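2,3-dehydroadipyl-CoA hydratase (Escherichia coli, PDB 4FZW) catalyses the reversible conversion of 2,3-dehydroadipyl-CoA into 3-hydroxyadipyl-CoA, a step in the degradation of phenylacetate. Local coordinates at residues L18-P23 with N27-A32; S5-S10 with V38-A43; V54-A59 with L185-A190; A72-A77 with D82-L87. All coordinates share one frame; numbering follows the deposited sequence.

Interaction 1 (L18-P23 with N27-A32); sequences LTLNRP and NALNNA
Arg22 and Asn27 grip each other from both directions. The backbone N of Arg22 donates to OD1 of Asn27 over 2.7 Å, and the donor stands almost in line with the side-chain C=O. In return, Asn27 N donates to Arg22 O over 2.8 Å. This pair of bonds closes the turn between strand 15-20 and the loop that enters helix 31-46. ND2 of Asn27 makes a weak hydrogen bond to Leu20 O at 3.2 Å. It has a stronger acceptor in Phe62 O, outside both segments. Both ends of this buried amide are therefore engaged, which fixes its rotation.

The Arg22 side chain continues along 27-30. Its bend at chi3 (62°) brings NH1 to Ala28 O, 2.8 Å away and slightly tilted from the guanidinium plane. The amide of Asn30 stacks over one guanidinium face, the two planes 23° apart. Asp67 adds a long, weak ion pair to NH1. On the apolar side, Leu20 CD2 meets Leu29 CD2 at 3.4 Å. With an alanine at Arg22, Ala28 O would probably lose this donor and the Asn30 side chain its stacking partner. The contact sits at the start of the beta-alpha-beta crossover that joins strand 15-20 through helix 31-46 to strand 52-56. Its chemistry implies a polar turn set mainly by directed bonds, with one leucine pair beside them.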
loop_
_atom_site.group_PDB
_atom_site.type_symbol
_atom_site.label_atom_id
_atom_site.label_comp_id
_atom_site.label_asym_id
_atom_site.label_seq_id
_atom_site.Cartn_x
_atom_site.Cartn_y
_atom_site.Cartn_z
ATOM N N LEU B 18 20.151 26.053 12.271
ATOM C CA LEU B 18 20.927 26.024 11.052
ATOM C C LEU B 18 20.416 27.116 10.127
ATOM O O LEU B 18 19.264 27.069 9.668
ATOM C CB LEU B 18 20.839 24.647 10.387
ATOM C CG LEU B 18 21.267 23.482 11.292
ATOM C CD1 LEU B 18 21.039 22.136 10.626
ATOM C CD2 LEU B 18 22.735 23.632 11.737
ATOM N N THR B 19 21.272 28.109 9.889
ATOM C CA THR B 19 20.933 29.236 9.042
ATOM C C THR B 19 21.600 29.145 7.678
ATOM O O THR B 19 22.818 29.219 7.579
ATOM C CB THR B 19 21.372 30.570 9.681
ATOM O OG1 THR B 19 20.870 30.651 11.015
ATOM C CG2 THR B 19 20.856 31.756 8.851
ATOM N N LEU B 20 20.803 28.995 6.623
ATOM C CA LEU B 20 21.336 29.079 5.275
ATOM C C LEU B 20 21.884 30.475 5.068
ATOM O O LEU B 20 21.230 31.455 5.382
ATOM C CB LEU B 20 20.282 28.717 4.232
ATOM C CG LEU B 20 19.922 27.224 4.273
ATOM C CD1 LEU B 20 18.594 27.013 4.962
ATOM C CD2 LEU B 20 19.859 26.660 2.886
ATOM N N ASN B 21 23.088 30.555 4.526
ATOM C CA ASN B 21 23.810 31.809 4.437
ATOM C C ASN B 21 24.636 31.944 3.155
ATOM O O ASN B 21 25.869 31.961 3.195
ATOM C CB ASN B 21 24.705 31.957 5.664
ATOM C CG ASN B 21 25.386 33.301 5.723
ATOM O OD1 ASN B 21 24.737 34.333 5.884
ATOM N ND2 ASN B 21 26.704 33.294 5.612
ATOM N N ARG B 22 23.945 32.008 2.021
ATOM C CA ARG B 22 24.557 32.339 0.737
ATOM C C ARG B 22 23.774 33.501 0.138
ATOM O O ARG B 22 23.112 33.342 -0.892
ATOM C CB ARG B 22 24.489 31.164 -0.225
ATOM C CG ARG B 22 25.245 29.942 0.203
ATOM C CD ARG B 22 25.219 28.911 -0.904
ATOM N NE ARG B 22 25.858 29.397 -2.119
ATOM C CZ ARG B 22 25.507 29.029 -3.347
ATOM N NH1 ARG B 22 24.511 28.181 -3.528
ATOM N NH2 ARG B 22 26.150 29.511 -4.400
ATOM N N PRO B 23 23.866 34.678 0.776
ATOM C CA PRO B 23 23.071 35.866 0.452
ATOM C C PRO B 23 23.161 36.197 -1.036
ATOM O O PRO B 23 22.146 36.402 -1.694
ATOM C CB PRO B 23 23.753 36.969 1.264
ATOM C CG PRO B 23 24.482 36.249 2.356
ATOM C CD PRO B 23 24.938 34.975 1.740
ATOM N N ASN B 27 20.597 32.046 -1.198
ATOM C CA ASN B 27 20.523 30.844 -0.380
ATOM C C ASN B 27 20.256 29.579 -1.194
ATOM O O ASN B 27 19.772 28.576 -0.661
ATOM C CB ASN B 27 19.492 31.021 0.737
ATOM C CG ASN B 27 20.074 31.721 1.945
ATOM O OD1 ASN B 27 21.269 31.995 1.996
ATOM N ND2 ASN B 27 19.237 32.015 2.922
ATOM N N ALA B 28 20.586 29.625 -2.485
ATOM C CA ALA B 28 20.470 28.441 -3.335
ATOM C C ALA B 28 21.155 27.246 -2.686
ATOM O O ALA B 28 22.248 27.374 -2.127
ATOM C CB ALA B 28 21.061 28.701 -4.716
ATOM N N LEU B 29 20.516 26.083 -2.773
ATOM C CA LEU B 29 21.066 24.865 -2.191
ATOM C C LEU B 29 22.183 24.323 -3.039
ATOM O O LEU B 29 21.960 23.741 -4.081
ATOM C CB LEU B 29 19.977 23.811 -1.998
ATOM C CG LEU B 29 18.961 24.199 -0.926
ATOM C CD1 LEU B 29 17.887 23.146 -0.817
ATOM C CD2 LEU B 29 19.676 24.375 0.393
ATOM N N ASN B 30 23.402 24.555 -2.589
ATOM C CA ASN B 30 24.573 23.925 -3.195
ATOM C C ASN B 30 24.649 22.440 -2.880
ATOM O O ASN B 30 24.108 21.964 -1.875
ATOM C CB ASN B 30 25.870 24.571 -2.696
ATOM C CG ASN B 30 26.432 25.564 -3.670
ATOM O OD1 ASN B 30 25.957 25.674 -4.798
ATOM N ND2 ASN B 30 27.479 26.274 -3.256
ATOM N N ASN B 31 25.356 21.717 -3.732
ATOM C CA ASN B 31 25.777 20.380 -3.392
ATOM C C ASN B 31 26.524 20.384 -2.063
ATOM O O ASN B 31 26.224 19.608 -1.150
ATOM C CB ASN B 31 26.691 19.855 -4.485
ATOM C CG ASN B 31 26.289 18.486 -4.972
ATOM O OD1 ASN B 31 25.906 17.615 -4.189
ATOM N ND2 ASN B 31 26.374 18.285 -6.286
ATOM N N ALA B 32 27.509 21.268 -1.961
ATOM C CA ALA B 32 28.272 21.395 -0.732
ATOM C C ALA B 32 27.369 21.803 0.422
ATOM O O ALA B 32 27.500 21.255 1.505
ATOM C CB ALA B 32 29.404 22.369 -0.905
#

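Interaction 2 (S5-S10 with V38-A43); sequences SELIVS and VNELEA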
loop_
_atom_site.group_PDB
_atom_site.type_symbol
_atom_site.label_atom_id
_atom_site.label_comp_id
_atom_site.label_asym_id
_atom_site.label_seq_id
_atom_site.Cartn_x
_atom_site.Cartn_y
_atom_site.Cartn_z
ATOM N N SER B 5 31.021 28.467 5.892
ATOM C CA SER B 5 30.644 29.866 6.050
ATOM C C SER B 5 29.201 29.964 5.626
ATOM O O SER B 5 28.435 30.700 6.257
ATOM C CB SER B 5 31.504 30.842 5.236
ATOM O OG SER B 5 31.070 32.190 5.534
ATOM N N GLU B 6 28.832 29.167 4.618
ATOM C CA GLU B 6 27.489 29.202 4.044
ATOM C C GLU B 6 26.381 28.615 4.942
ATOM O O GLU B 6 25.212 28.699 4.596
ATOM C CB GLU B 6 27.486 28.520 2.672
ATOM N N LEU B 7 26.730 28.051 6.099
ATOM C CA LEU B 7 25.730 27.449 6.988
ATOM C C LEU B 7 26.086 27.678 8.433
ATOM O O LEU B 7 26.879 26.946 9.000
ATOM C CB LEU B 7 25.618 25.937 6.754
ATOM C CG LEU B 7 24.531 25.248 7.583
ATOM C CD1 LEU B 7 23.163 25.818 7.223
ATOM C CD2 LEU B 7 24.537 23.737 7.382
ATOM N N ILE B 8 25.488 28.693 9.038
ATOM C CA ILE B 8 25.850 29.038 10.400
ATOM C C ILE B 8 25.182 28.122 11.402
ATOM O O ILE B 8 23.966 27.997 11.440
ATOM C CB ILE B 8 25.574 30.509 10.744
ATOM C CG1 ILE B 8 26.060 31.435 9.615
ATOM C CG2 ILE B 8 26.217 30.869 12.099
ATOM C CD1 ILE B 8 27.572 31.462 9.404
ATOM N N VAL B 9 26.002 27.463 12.203
ATOM C CA VAL B 9 25.497 26.536 13.185
ATOM C C VAL B 9 25.417 27.262 14.504
ATOM O O VAL B 9 26.377 27.880 14.937
ATOM C CB VAL B 9 26.408 25.291 13.285
ATOM C CG1 VAL B 9 25.880 24.304 14.324
ATOM C CG2 VAL B 9 26.546 24.652 11.906
ATOM N N SER B 10 24.259 27.204 15.143
ATOM C CA SER B 10 24.090 27.901 16.408
ATOM C C SER B 10 23.181 27.101 17.326
ATOM O O SER B 10 22.519 26.168 16.903
ATOM C CB SER B 10 23.603 29.361 16.215
ATOM O OG SER B 10 22.200 29.471 16.190
ATOM N N VAL B 38 23.322 17.876 5.688
ATOM C CA VAL B 38 23.235 16.471 6.052
ATOM C C VAL B 38 24.169 16.122 7.213
ATOM O O VAL B 38 23.804 15.351 8.103
ATOM C CB VAL B 38 23.554 15.528 4.850
ATOM C CG1 VAL B 38 23.860 14.111 5.325
ATOM C CG2 VAL B 38 22.420 15.540 3.840
ATOM N N ASN B 39 25.379 16.664 7.208
ATOM C CA ASN B 39 26.333 16.273 8.245
ATOM C C ASN B 39 25.933 16.845 9.586
ATOM O O ASN B 39 26.070 16.176 10.610
ATOM C CB ASN B 39 27.788 16.631 7.886
ATOM C CG ASN B 39 28.303 15.841 6.695
ATOM O OD1 ASN B 39 27.876 14.716 6.458
ATOM N ND2 ASN B 39 29.211 16.435 5.934
ATOM N N GLU B 40 25.426 18.077 9.562
ATOM C CA GLU B 40 24.945 18.756 10.760
ATOM C C GLU B 40 23.809 17.967 11.433
ATOM O O GLU B 40 23.872 17.655 12.630
ATOM C CB GLU B 40 24.469 20.177 10.419
ATOM C CG GLU B 40 25.550 21.172 9.975
ATOM C CD GLU B 40 26.606 21.412 11.032
ATOM O OE1 GLU B 40 26.403 21.042 12.215
ATOM O OE2 GLU B 40 27.655 21.975 10.664
ATOM N N LEU B 41 22.774 17.641 10.661
ATOM C CA LEU B 41 21.637 16.887 11.191
ATOM C C LEU B 41 21.992 15.468 11.617
ATOM O O LEU B 41 21.476 14.973 12.618
ATOM C CB LEU B 41 20.513 16.824 10.162
ATOM C CG LEU B 41 19.862 18.136 9.774
ATOM C CD1 LEU B 41 18.850 17.874 8.675
ATOM C CD2 LEU B 41 19.225 18.817 11.006
ATOM N N GLU B 42 22.847 14.797 10.850
ATOM C CA GLU B 42 23.305 13.480 11.280
ATOM C C GLU B 42 24.058 13.603 12.609
ATOM O O GLU B 42 23.728 12.907 13.573
ATOM C CB GLU B 42 24.065 12.737 10.170
ATOM C CG GLU B 42 23.082 12.243 9.072
ATOM C CD GLU B 42 23.717 11.486 7.921
ATOM O OE1 GLU B 42 24.963 11.467 7.800
ATOM O OE2 GLU B 42 22.947 10.921 7.119
ATOM N N ALA B 43 24.999 14.539 12.700
ATOM C CA ALA B 43 25.697 14.765 13.971
ATOM C C ALA B 43 24.728 15.064 15.115
ATOM O O ALA B 43 24.879 14.532 16.208
ATOM C CB ALA B 43 26.745 15.857 13.842
#
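Glu40 reaches from helix 31-46 to Leu7 and Val9 on strand 7-12. These three residues make the whole contact, and no hydrogen bond crosses it. The path starts at CB of Glu40, which points toward the strand but meets nothing in it. CG follows, anti to the carbonyl carbon (chi1 -67°). Here the chain meets its first partner: CG lies 3.8 Å from CD2 of Leu7, with the two side chains sliding past each other in opposite directions. CG also comes within 4.1 Å of CG2 of Val9. The chain then bends at chi2 (-61°), and this turn lays the carboxylate against the valine. CD is 3.4 Å from Val9 CG2. Across the contact the same methyl is the nearest atom to both oxygens, at 3.6 Å from OE1 and 3.2 Å from OE2. OE1 further touches CG1 of Val9 at 3.9 Å. A polar partner for OE2 lies one turn back on the helix, where Gln36 NE2 gives it a weak hydrogen bond.

Leu7 also packs on Leu33 and on the side chain of Gln36. Val9 also packs on Leu16 and Leu18 of the neighbouring strand. Helix 31-46 thus covers strand 7-12, outermost in the six-stranded sheet within this crotonase-family chain. If a leucine stood in place of Glu40, Gln36 NE2 would probably be left without this acceptor. Across the contact the glutamate makes van der Waals contact and no hydrogen bond: CG and the carboxylate rest on aliphatic groups, while OE2 finds a weak, neutral donor on its own helix.

Interaction 3 (V54-A59 with L185-A190); sequences VITGNA and LTLEYA
Leu187 and Ala190 of helix 186-197 face Val54 and Thr56 of strand 52-56. The axes of strand segment 54-56 and helix segment 186-190 run antiparallel (170°), 9.7 Å apart at closest. Thr186 OG1 turns elsewhere and hydrogen-bonds with OD1 of Asn103. Leu187 comes next and carries most of the contact. With CG anti to the backbone N (chi1 177°), its branches extend to the strand. CD1 lies 3.9 Å from CG2 of Thr56, and CD2 approaches the same methyl at 4.1 Å. The two side chains cross at about a right angle. CD1 also meets CG1 of Val54 at 4.2 Å. Glu188 and Tyr189 belong to a different surface, where both have polar partners on a chain of another protein in the assembly. Tyr189 also sets its ring edge-to-face with Phe181. At Ala190 the helix returns to the sheet. Its CB is 4.5 Å from CG1 of Val54, and its O is 4.1 Å from CG2 of the same valine.

Val54 continues this packing onto Leu191 and Ala194. Ile55 points away from the helix and packs on Leu20 and Phe62. The hydroxyl of Thr56 is bound to Ala101 O on the adjacent strand, which presents the methyl to Leu187. The chemistry is therefore mainly aliphatic: the threonine spends its polar group within the sheet, and between these segments helix and sheet meet by apolar van der Waals contact, without a hydrogen bond.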
loop_
_atom_site.group_PDB
_atom_site.type_symbol
_atom_site.label_atom_id
_atom_site.label_comp_id
_atom_site.label_asym_id
_atom_site.label_seq_id
_atom_site.Cartn_x
_atom_site.Cartn_y
_atom_site.Cartn_z
ATOM N N VAL B 54 15.920 23.738 14.077
ATOM C CA VAL B 54 15.194 24.768 13.362
ATOM C C VAL B 54 16.070 25.071 12.156
ATOM O O VAL B 54 17.301 25.161 12.294
ATOM C CB VAL B 54 15.032 26.063 14.213
ATOM C CG1 VAL B 54 14.552 27.240 13.366
ATOM C CG2 VAL B 54 14.113 25.825 15.387
ATOM N N ILE B 55 15.456 25.239 10.985
ATOM C CA ILE B 55 16.196 25.549 9.756
ATOM C C ILE B 55 15.684 26.860 9.147
ATOM O O ILE B 55 14.498 27.015 8.891
ATOM C CB ILE B 55 16.085 24.390 8.713
ATOM C CG1 ILE B 55 16.887 23.165 9.166
ATOM C CG2 ILE B 55 16.563 24.828 7.340
ATOM C CD1 ILE B 55 17.045 22.068 8.059
ATOM N N THR B 56 16.583 27.793 8.887
ATOM C CA THR B 56 16.149 29.088 8.384
ATOM C C THR B 56 17.135 29.738 7.434
ATOM O O THR B 56 18.312 29.362 7.384
ATOM C CB THR B 56 15.869 30.089 9.532
ATOM O OG1 THR B 56 15.135 31.198 9.019
ATOM C CG2 THR B 56 17.162 30.614 10.132
ATOM N N GLY B 57 16.645 30.719 6.682
ATOM C CA GLY B 57 17.513 31.498 5.826
ATOM C C GLY B 57 17.631 32.906 6.373
ATOM O O GLY B 57 17.973 33.099 7.551
ATOM N N ASN B 58 17.359 33.888 5.516
ATOM C CA ASN B 58 17.273 35.283 5.935
ATOM C C ASN B 58 15.898 35.834 5.598
ATOM O O ASN B 58 15.018 35.100 5.132
ATOM C CB ASN B 58 18.361 36.138 5.276
ATOM C CG ASN B 58 18.481 35.894 3.785
ATOM O OD1 ASN B 58 17.637 36.327 3.006
ATOM N ND2 ASN B 58 19.549 35.200 3.379
ATOM N N ALA B 59 15.724 37.130 5.828
ATOM C CA ALA B 59 14.439 37.799 5.634
ATOM C C ALA B 59 14.020 37.874 4.176
ATOM O O ALA B 59 12.833 37.801 3.883
ATOM C CB ALA B 59 14.483 39.162 6.220
ATOM N N LEU B 185 9.593 38.542 13.333
ATOM C CA LEU B 185 9.323 37.633 14.457
ATOM C C LEU B 185 9.323 36.125 14.130
ATOM O O LEU B 185 9.292 35.283 15.026
ATOM C CB LEU B 185 8.000 38.011 15.098
ATOM C CG LEU B 185 8.141 39.339 15.817
ATOM C CD1 LEU B 185 6.766 39.919 16.133
ATOM C CD2 LEU B 185 8.997 39.122 17.057
ATOM N N THR B 186 9.343 35.817 12.838
ATOM C CA THR B 186 9.213 34.466 12.344
ATOM C C THR B 186 10.199 33.520 13.017
ATOM O O THR B 186 9.794 32.558 13.657
ATOM C CB THR B 186 9.492 34.373 10.846
ATOM O OG1 THR B 186 8.893 35.481 10.159
ATOM C CG2 THR B 186 8.974 33.007 10.298
ATOM N N LEU B 187 11.487 33.811 12.856
ATOM C CA LEU B 187 12.581 33.007 13.388
ATOM C C LEU B 187 12.453 32.900 14.895
ATOM O O LEU B 187 12.493 31.812 15.462
ATOM C CB LEU B 187 13.926 33.648 13.003
ATOM C CG LEU B 187 15.201 32.990 13.526
ATOM C CD1 LEU B 187 15.092 31.454 13.349
ATOM C CD2 LEU B 187 16.434 33.575 12.835
ATOM N N GLU B 188 12.281 34.047 15.537
ATOM C CA GLU B 188 12.151 34.094 16.986
ATOM C C GLU B 188 11.021 33.184 17.514
ATOM O O GLU B 188 11.164 32.514 18.555
ATOM C CB GLU B 188 11.938 35.540 17.459
ATOM C CG GLU B 188 11.815 35.653 18.978
ATOM C CD GLU B 188 11.588 37.098 19.458
ATOM O OE1 GLU B 188 11.794 38.047 18.657
ATOM O OE2 GLU B 188 11.206 37.280 20.638
ATOM N N TYR B 189 9.895 33.188 16.810
ATOM C CA TYR B 189 8.732 32.432 17.247
ATOM C C TYR B 189 8.919 30.934 16.933
ATOM O O TYR B 189 8.436 30.061 17.654
ATOM C CB TYR B 189 7.457 32.997 16.600
ATOM C CG TYR B 189 7.015 34.270 17.240
ATOM C CD1 TYR B 189 7.749 34.822 18.278
ATOM C CD2 TYR B 189 5.855 34.928 16.831
ATOM C CE1 TYR B 189 7.350 35.995 18.894
ATOM C CE2 TYR B 189 5.441 36.112 17.450
ATOM C CZ TYR B 189 6.206 36.632 18.479
ATOM O OH TYR B 189 5.851 37.792 19.124
ATOM N N ALA B 190 9.629 30.657 15.847
ATOM C CA ALA B 190 9.958 29.305 15.455
ATOM C C ALA B 190 10.854 28.661 16.513
ATOM O O ALA B 190 10.668 27.479 16.842
ATOM C CB ALA B 190 10.630 29.315 14.095
#

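Interaction 4 (A72-A77 with D82-L87); sequences AEKDLA and DTRPQL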
loop_
_atom_site.group_PDB
_atom_site.type_symbol
_atom_site.label_atom_id
_atom_site.label_comp_id
_atom_site.label_asym_id
_atom_site.label_seq_id
_atom_site.Cartn_x
_atom_site.Cartn_y
_atom_site.Cartn_z
ATOM N N ALA B 72 22.773 21.235 -14.594
ATOM C CA ALA B 72 22.897 21.246 -16.058
ATOM C C ALA B 72 24.021 20.329 -16.568
ATOM O O ALA B 72 23.811 19.509 -17.467
ATOM C CB ALA B 72 23.104 22.674 -16.568
ATOM N N GLU B 73 25.215 20.486 -15.998
ATOM C CA GLU B 73 26.371 19.686 -16.390
ATOM C C GLU B 73 26.156 18.202 -16.110
ATOM O O GLU B 73 27.075 17.390 -16.256
ATOM C CB GLU B 73 27.650 20.193 -15.708
ATOM C CG GLU B 73 27.625 20.186 -14.185
ATOM C CD GLU B 73 28.791 20.959 -13.587
ATOM O OE1 GLU B 73 29.059 20.791 -12.377
ATOM O OE2 GLU B 73 29.433 21.739 -14.327
ATOM N N LYS B 74 24.938 17.857 -15.704
ATOM C CA LYS B 74 24.554 16.466 -15.543
ATOM C C LYS B 74 23.692 16.038 -16.729
ATOM O O LYS B 74 22.684 16.671 -17.050
ATOM C CB LYS B 74 23.824 16.243 -14.219
ATOM C CG LYS B 74 24.694 16.472 -12.998
ATOM C CD LYS B 74 23.941 16.168 -11.714
ATOM C CE LYS B 74 24.774 16.539 -10.502
ATOM N NZ LYS B 74 24.014 17.305 -9.477
ATOM N N ASP B 75 24.118 14.970 -17.394
ATOM C CA ASP B 75 23.405 14.458 -18.558
ATOM C C ASP B 75 22.601 13.234 -18.141
ATOM O O ASP B 75 22.604 12.873 -16.967
ATOM C CB ASP B 75 24.391 14.121 -19.681
ATOM C CG ASP B 75 25.149 15.343 -20.175
ATOM O OD1 ASP B 75 24.624 16.472 -20.036
ATOM O OD2 ASP B 75 26.268 15.176 -20.707
ATOM N N LEU B 76 21.904 12.601 -19.080
ATOM C CA LEU B 76 21.140 11.409 -18.734
ATOM C C LEU B 76 21.980 10.454 -17.878
ATOM O O LEU B 76 21.517 9.936 -16.859
ATOM C CB LEU B 76 20.635 10.696 -19.987
ATOM C CG LEU B 76 20.051 9.299 -19.754
ATOM C CD1 LEU B 76 18.945 9.315 -18.703
ATOM C CD2 LEU B 76 19.554 8.680 -21.056
ATOM N N ALA B 77 23.223 10.233 -18.293
ATOM C CA ALA B 77 24.115 9.348 -17.558
ATOM C C ALA B 77 24.514 9.958 -16.216
ATOM O O ALA B 77 24.351 9.339 -15.165
ATOM C CB ALA B 77 25.350 9.008 -18.393
ATOM N N ASP B 82 23.743 10.461 -9.869
ATOM C CA ASP B 82 23.900 11.638 -9.014
ATOM C C ASP B 82 23.861 11.308 -7.523
ATOM O O ASP B 82 23.103 10.446 -7.084
ATOM C CB ASP B 82 22.815 12.673 -9.340
ATOM C CG ASP B 82 23.090 14.034 -8.719
ATOM O OD1 ASP B 82 23.920 14.129 -7.794
ATOM O OD2 ASP B 82 22.462 15.014 -9.159
ATOM N N THR B 83 24.674 12.024 -6.751
ATOM C CA THR B 83 24.755 11.844 -5.303
ATOM C C THR B 83 23.578 12.459 -4.549
ATOM O O THR B 83 23.166 11.947 -3.505
ATOM C CB THR B 83 26.055 12.472 -4.746
ATOM O OG1 THR B 83 26.166 12.189 -3.347
ATOM C CG2 THR B 83 26.059 13.988 -4.965
ATOM N N ARG B 84 23.037 13.545 -5.099
ATOM C CA ARG B 84 22.044 14.385 -4.413
ATOM C C ARG B 84 20.833 13.662 -3.811
ATOM O O ARG B 84 20.432 13.955 -2.688
ATOM C CB ARG B 84 21.563 15.508 -5.333
ATOM C CG ARG B 84 22.372 16.791 -5.241
ATOM C CD ARG B 84 21.870 17.807 -6.247
ATOM N NE ARG B 84 21.188 18.920 -5.601
ATOM C CZ ARG B 84 21.819 19.967 -5.085
ATOM N NH1 ARG B 84 23.144 20.025 -5.138
ATOM N NH2 ARG B 84 21.134 20.947 -4.516
ATOM N N PRO B 85 20.236 12.724 -4.563
ATOM C CA PRO B 85 19.045 12.051 -4.040
ATOM C C PRO B 85 19.240 11.334 -2.705
ATOM O O PRO B 85 18.307 11.307 -1.897
ATOM C CB PRO B 85 18.695 11.081 -5.160
ATOM C CG PRO B 85 19.082 11.863 -6.401
ATOM C CD PRO B 85 20.369 12.542 -6.021
ATOM N N GLN B 86 20.429 10.797 -2.456
ATOM C CA GLN B 86 20.693 10.085 -1.208
ATOM C C GLN B 86 20.920 11.072 -0.061
ATOM O O GLN B 86 20.719 10.735 1.103
ATOM C CB GLN B 86 21.921 9.179 -1.362
ATOM C CG GLN B 86 23.202 9.996 -1.504
ATOM C CD GLN B 86 24.459 9.164 -1.632
ATOM O OE1 GLN B 86 24.421 7.973 -1.981
ATOM N NE2 GLN B 86 25.600 9.799 -1.354
ATOM N N LEU B 87 21.350 12.288 -0.386
ATOM C CA LEU B 87 21.457 13.351 0.629
ATOM C C LEU B 87 20.066 13.770 1.099
ATOM O O LEU B 87 19.814 13.902 2.300
ATOM C CB LEU B 87 22.211 14.556 0.087
ATOM C CG LEU B 87 23.610 14.322 -0.476
ATOM C CD1 LEU B 87 24.260 15.660 -0.824
ATOM C CD2 LEU B 87 24.453 13.537 0.524
#
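Lys74 and Asp82 form a salt bridge, with NZ 2.8 Å from OD2. The ammonium group meets that oxygen from above the carboxylate plane, 38° out of it. The lysine crosses the aspartate at about a right angle, and CD and CE also lie beside OD2. The other oxygen, OD1, accepts from Arg84 N at 2.9 Å in a nearly straight capping bond (175°). Asp82 CG lies opposite its backbone N (chi1 -167°), which holds the carboxylate within reach of both donors. One carboxylate thus ties the loop before helix 76-80 to the first turn of the next helix, within the helical region that follows strand 63-64 in this crotonase-family chain. Glu70 O gives Lys74 NZ a second, weak partner.

Away from this centre the contact is loose and lies at the surface. The Arg84 side chain only brushes the lysine, CD to NZ 3.9 Å. Its NE stays 5.1 Å from NZ, a separation of like charges that the carboxylate bound to the lysine probably eases. Arg84 NH2 bonds to Leu29 O, and NE to a glycerol probably from the crystallisation liquor. Ile244 of a second subunit packs on Ala72.

Interaction 3 is the buried contact, interactions 1 and 2 are partly buried, and interaction 4 lies at the surface. Interactions 1, 2 and 3 all reach the six-stranded sheet, through the neighbouring strands 7-12, 15-20 and 52-56. Interactions 1 and 2 also share helix 31-46, one at its entry and the other midway along it. The chemistry follows the place in the fold. Methyl groups meet in the core at 54-59 with 185-190. Directed hydrogen bonds shape the turn at 18-23 with 27-32. At 5-10 with 38-43 a glutamate lies on leucine and valine without a hydrogen bond. A single ion pair joins 72-77 to 82-87. Arg84 links interaction 4 back to interaction 1.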